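Local atomic coordinates of possible phosphoglycerate mutase GPM2 (Mycobacterium tuberculosis, PDB entry 2A6P), a protein that acts as a broad-specificity phosphatase, hydrolysing phosphorylated sugars and serving as a fructose-1,6-bisphosphatase in gluconeogenesis, with negligible phosphoglycerate mutase activity. Residues A[59-71]-A[78-90]. Residues are numbered along the deposited sequence; the frame is centred on the assembly and turned at random.
Sequences DPIVICSPRRRTL and GLTVNEVTGLLAE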
loop_
_atom_site.group_PDB
_atom_site.type_symbol
_atom_site.label_atom_id
_atom_site.label_comp_id
_atom_site.label_asym_id
_atom_site.label_seq_id
_atom_site.Cartn_x
_atom_site.Cartn_y
_atom_site.Cartn_z
ATOM N N ASP A 59 -17.810 -8.469 12.644
ATOM C CA ASP A 59 -19.185 -8.074 12.339
ATOM C C ASP A 59 -19.201 -6.848 11.418
ATOM O O ASP A 59 -19.743 -5.801 11.766
ATOM C CB ASP A 59 -19.922 -7.779 13.650
ATOM C CG ASP A 59 -21.390 -7.453 13.440
ATOM O OD1 ASP A 59 -22.038 -8.119 12.595
ATOM O OD2 ASP A 59 -21.892 -6.537 14.134
ATOM N N PRO A 60 -18.611 -6.982 10.219
ATOM C CA PRO A 60 -18.480 -5.968 9.166
ATOM C C PRO A 60 -19.757 -5.322 8.627
ATOM O O PRO A 60 -20.740 -6.013 8.331
ATOM C CB PRO A 60 -17.766 -6.720 8.040
ATOM C CG PRO A 60 -17.154 -7.884 8.705
ATOM C CD PRO A 60 -18.144 -8.288 9.720
ATOM N N ILE A 61 -19.739 -3.997 8.495
ATOM C CA ILE A 61 -20.871 -3.305 7.898
ATOM C C ILE A 61 -20.387 -3.042 6.469
ATOM O O ILE A 61 -19.343 -2.415 6.261
ATOM C CB ILE A 61 -21.214 -1.969 8.606
ATOM C CG1 ILE A 61 -22.355 -1.275 7.845
ATOM C CG2 ILE A 61 -19.990 -1.094 8.703
ATOM C CD1 ILE A 61 -22.802 0.051 8.455
ATOM N N VAL A 62 -21.132 -3.554 5.493
ATOM C CA VAL A 62 -20.772 -3.411 4.081
ATOM C C VAL A 62 -21.560 -2.333 3.339
ATOM O O VAL A 62 -22.793 -2.395 3.244
ATOM C CB VAL A 62 -20.956 -4.754 3.335
ATOM C CG1 VAL A 62 -20.530 -4.609 1.886
ATOM C CG2 VAL A 62 -20.151 -5.864 4.037
ATOM N N ILE A 63 -20.827 -1.348 2.824
ATOM C CA ILE A 63 -21.390 -0.237 2.068
ATOM C C ILE A 63 -20.957 -0.455 0.620
ATOM O O ILE A 63 -19.773 -0.698 0.354
ATOM C CB ILE A 63 -20.857 1.117 2.592
ATOM C CG1 ILE A 63 -21.278 1.327 4.052
ATOM C CG2 ILE A 63 -21.447 2.262 1.777
ATOM C CD1 ILE A 63 -20.631 0.389 5.031
ATOM N N CYS A 64 -21.899 -0.351 -0.313
ATOM C CA CYS A 64 -21.606 -0.622 -1.722
ATOM C C CYS A 64 -22.026 0.472 -2.710
ATOM O O CYS A 64 -23.012 1.164 -2.494
ATOM C CB CYS A 64 -22.287 -1.951 -2.114
ATOM S SG CYS A 64 -21.880 -2.666 -3.745
ATOM N N SER A 65 -21.266 0.614 -3.795
ATOM C CA SER A 65 -21.582 1.591 -4.833
ATOM C C SER A 65 -22.823 1.080 -5.595
ATOM O O SER A 65 -23.009 -0.138 -5.778
ATOM C CB SER A 65 -20.408 1.742 -5.794
ATOM O OG SER A 65 -20.818 2.420 -6.968
ATOM N N PRO A 66 -23.676 1.998 -6.063
ATOM C CA PRO A 66 -24.903 1.646 -6.793
ATOM C C PRO A 66 -24.751 0.951 -8.144
ATOM O O PRO A 66 -25.699 0.340 -8.626
ATOM C CB PRO A 66 -25.615 2.996 -6.937
ATOM C CG PRO A 66 -25.082 3.799 -5.775
ATOM C CD PRO A 66 -23.626 3.442 -5.799
ATOM N N ARG A 67 -23.583 1.064 -8.766
ATOM C CA ARG A 67 -23.359 0.447 -10.074
ATOM C C ARG A 67 -23.599 -1.048 -9.984
ATOM O O ARG A 67 -23.374 -1.657 -8.937
ATOM C CB ARG A 67 -21.931 0.715 -10.564
ATOM C CG ARG A 67 -21.580 2.198 -10.754
ATOM C CD ARG A 67 -22.394 2.854 -11.876
ATOM N NE ARG A 67 -23.749 3.199 -11.460
ATOM C CZ ARG A 67 -24.048 4.171 -10.600
ATOM N NH1 ARG A 67 -23.092 4.917 -10.054
ATOM N NH2 ARG A 67 -25.315 4.394 -10.272
ATOM N N ARG A 68 -24.053 -1.637 -11.084
ATOM C CA ARG A 68 -24.321 -3.064 -11.101
ATOM C C ARG A 68 -23.038 -3.896 -10.975
ATOM O O ARG A 68 -23.042 -4.958 -10.344
ATOM C CB ARG A 68 -25.064 -3.460 -12.378
ATOM C CG ARG A 68 -25.590 -4.897 -12.317
ATOM C CD ARG A 68 -26.536 -5.073 -11.112
ATOM N NE ARG A 68 -26.321 -6.333 -10.399
ATOM C CZ ARG A 68 -26.992 -6.703 -9.308
ATOM N NH1 ARG A 68 -27.929 -5.911 -8.797
ATOM N NH2 ARG A 68 -26.719 -7.867 -8.724
ATOM N N ARG A 69 -21.943 -3.423 -11.568
ATOM C CA ARG A 69 -20.690 -4.169 -11.482
ATOM C C ARG A 69 -20.189 -4.297 -10.038
ATOM O O ARG A 69 -19.503 -5.264 -9.707
ATOM C CB ARG A 69 -19.608 -3.524 -12.373
ATOM C CG ARG A 69 -19.312 -2.045 -12.105
ATOM C CD ARG A 69 -18.324 -1.523 -13.145
ATOM N NE ARG A 69 -18.064 -0.084 -13.063
ATOM C CZ ARG A 69 -18.887 0.867 -13.498
ATOM N NH1 ARG A 69 -20.049 0.537 -14.040
ATOM N NH2 ARG A 69 -18.525 2.149 -13.430
ATOM N N THR A 70 -20.509 -3.319 -9.187
ATOM C CA THR A 70 -20.095 -3.375 -7.786
ATOM C C THR A 70 -21.101 -4.192 -6.972
ATOM O O THR A 70 -20.715 -4.955 -6.083
ATOM C CB THR A 70 -19.942 -1.955 -7.146
ATOM O OG1 THR A 70 -21.008 -1.102 -7.581
ATOM C CG2 THR A 70 -18.587 -1.333 -7.522
ATOM N N LEU A 71 -22.389 -4.047 -7.278
ATOM C CA LEU A 71 -23.400 -4.820 -6.562
ATOM C C LEU A 71 -23.153 -6.294 -6.865
ATOM O O LEU A 71 -23.192 -7.150 -5.977
ATOM C CB LEU A 71 -24.809 -4.421 -7.019
ATOM C CG LEU A 71 -25.307 -3.058 -6.522
ATOM C CD1 LEU A 71 -26.605 -2.699 -7.223
ATOM C CD2 LEU A 71 -25.512 -3.109 -5.000
ATOM N N GLY A 78 -19.939 -13.160 -1.935
ATOM C CA GLY A 78 -20.658 -13.768 -0.827
ATOM C C GLY A 78 -20.923 -12.812 0.321
ATOM O O GLY A 78 -21.056 -13.226 1.473
ATOM N N LEU A 79 -21.011 -11.525 0.013
ATOM C CA LEU A 79 -21.260 -10.536 1.041
ATOM C C LEU A 79 -22.727 -10.121 1.074
ATOM O O LEU A 79 -23.443 -10.227 0.079
ATOM C CB LEU A 79 -20.409 -9.290 0.786
ATOM C CG LEU A 79 -18.892 -9.424 0.638
ATOM C CD1 LEU A 79 -18.305 -8.089 0.190
ATOM C CD2 LEU A 79 -18.286 -9.864 1.958
ATOM N N THR A 80 -23.174 -9.652 2.231
ATOM C CA THR A 80 -24.532 -9.166 2.358
ATOM C C THR A 80 -24.331 -7.667 2.570
ATOM O O THR A 80 -23.655 -7.239 3.518
ATOM C CB THR A 80 -25.271 -9.820 3.554
ATOM O OG1 THR A 80 -24.650 -9.434 4.786
ATOM C CG2 THR A 80 -25.216 -11.334 3.427
ATOM N N VAL A 81 -24.880 -6.880 1.647
ATOM C CA VAL A 81 -24.758 -5.425 1.680
ATOM C C VAL A 81 -25.715 -4.762 2.670
ATOM O O VAL A 81 -26.917 -5.041 2.673
ATOM C CB VAL A 81 -24.989 -4.828 0.265
ATOM C CG1 VAL A 81 -24.899 -3.300 0.315
ATOM C CG2 VAL A 81 -23.959 -5.398 -0.706
ATOM N N ASN A 82 -25.173 -3.871 3.496
ATOM C CA ASN A 82 -25.955 -3.160 4.505
ATOM C C ASN A 82 -26.455 -1.810 4.005
ATOM O O ASN A 82 -27.548 -1.385 4.362
ATOM C CB ASN A 82 -25.117 -2.948 5.775
ATOM C CG ASN A 82 -24.711 -4.252 6.423
ATOM O OD1 ASN A 82 -25.559 -4.989 6.923
ATOM N ND2 ASN A 82 -23.417 -4.551 6.411
ATOM N N GLU A 83 -25.651 -1.139 3.185
ATOM C CA GLU A 83 -26.023 0.172 2.650
ATOM C C GLU A 83 -25.541 0.328 1.202
ATOM O O GLU A 83 -24.385 0.025 0.888
ATOM C CB GLU A 83 -25.385 1.299 3.473
ATOM C CG GLU A 83 -25.413 1.147 4.994
ATOM C CD GLU A 83 -26.646 1.754 5.649
ATOM O OE1 GLU A 83 -27.166 2.759 5.120
ATOM O OE2 GLU A 83 -27.086 1.245 6.705
ATOM N N VAL A 84 -26.434 0.792 0.330
ATOM C CA VAL A 84 -26.088 1.044 -1.067
ATOM C C VAL A 84 -26.190 2.559 -1.198
ATOM O O VAL A 84 -27.235 3.133 -0.906
ATOM C CB VAL A 84 -27.071 0.374 -2.045
ATOM C CG1 VAL A 84 -26.711 0.747 -3.489
ATOM C CG2 VAL A 84 -27.018 -1.129 -1.875
ATOM N N THR A 85 -25.105 3.208 -1.615
ATOM C CA THR A 85 -25.102 4.656 -1.728
ATOM C C THR A 85 -24.163 5.197 -2.803
ATOM O O THR A 85 -23.056 4.689 -3.006
ATOM C CB THR A 85 -24.735 5.292 -0.352
ATOM O OG1 THR A 85 -24.466 6.697 -0.501
ATOM C CG2 THR A 85 -23.508 4.595 0.236
ATOM N N GLY A 86 -24.624 6.235 -3.497
ATOM C CA GLY A 86 -23.821 6.850 -4.533
ATOM C C GLY A 86 -22.587 7.489 -3.931
ATOM O O GLY A 86 -21.703 7.951 -4.651
ATOM N N LEU A 87 -22.522 7.530 -2.605
ATOM C CA LEU A 87 -21.360 8.110 -1.940
ATOM C C LEU A 87 -20.078 7.385 -2.385
ATOM O O LEU A 87 -18.993 7.980 -2.435
ATOM C CB LEU A 87 -21.504 7.996 -0.417
ATOM C CG LEU A 87 -20.336 8.601 0.368
ATOM C CD1 LEU A 87 -20.319 10.104 0.112
ATOM C CD2 LEU A 87 -20.470 8.300 1.865
ATOM N N LEU A 88 -20.211 6.101 -2.701
ATOM C CA LEU A 88 -19.065 5.306 -3.119
ATOM C C LEU A 88 -18.946 5.186 -4.641
ATOM O O LEU A 88 -18.140 4.397 -5.140
ATOM C CB LEU A 88 -19.145 3.898 -2.510
ATOM C CG LEU A 88 -19.245 3.737 -0.988
ATOM C CD1 LEU A 88 -19.037 2.264 -0.622
ATOM C CD2 LEU A 88 -18.200 4.585 -0.293
ATOM N N ALA A 89 -19.744 5.963 -5.373
ATOM C CA ALA A 89 -19.726 5.913 -6.833
ATOM C C ALA A 89 -18.371 6.343 -7.393
ATOM O O ALA A 89 -17.627 7.086 -6.750
ATOM C CB ALA A 89 -20.841 6.798 -7.397
ATOM N N GLU A 90 -18.032 5.866 -8.587
ATOM C CA GLU A 90 -16.753 6.248 -9.172
ATOM C C GLU A 90 -16.746 7.734 -9.489
ATOM O O GLU A 90 -17.786 8.388 -9.472
ATOM C CB GLU A 90 -16.481 5.456 -10.457
ATOM C CG GLU A 90 -15.157 5.803 -11.143
ATOM C CD GLU A 90 -13.956 5.675 -10.213
ATOM O OE1 GLU A 90 -13.833 6.463 -9.246
ATOM O OE2 GLU A 90 -13.133 4.770 -10.453
HETATM O O HOH W 1 -22.922 -6.996 6.420
HETATM O O HOH W 2 -19.959 5.251 -10.421
#
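The Arg67 guanidinium meets Ala89 edge-on, its NH1 4.0 Å from Ala89 CB, which sits near the plane; a water at the edge, in the plane, accepts from NH1 and from Glu90 N. Arg67 NE is salt-bridged to Glu34. Arg67 CG rests over one face of the Arg69 guanidinium, 3.7 Å from its plane and nearer its border than its centre. Toward the start of the strands, Val62 O accepts from Asn82 N in the carbonyl plane and from Glu83 N, tilted 16° from it. Cys64 N gives a 2.8 Å bond to Glu83 O, and Thr85 N bonds to Cys64 O. This ladder joins parallel strands 61-64 and 83-84, a beta-alpha-beta unit crossing over through helix 68-76, at one edge of the histidine phosphatase sheet. With chi1 at -62°, Ile63 CG1 lies opposite the carbonyl carbon, leaving CG2 to press on Leu88 CD1 (3.4 Å), the side chains roughly perpendicular, and on Thr85 CG2 alongside. On the other sheet face Cys64 CB touches Val81 CG1 at 3.8 Å, and Leu71 CD2 meets Val84 CG2 at 4.0 Å. Beyond the strands, Ser65 reaches His152, a probable transition-state stabiliser, and Glu90 is the probable proton donor/acceptor.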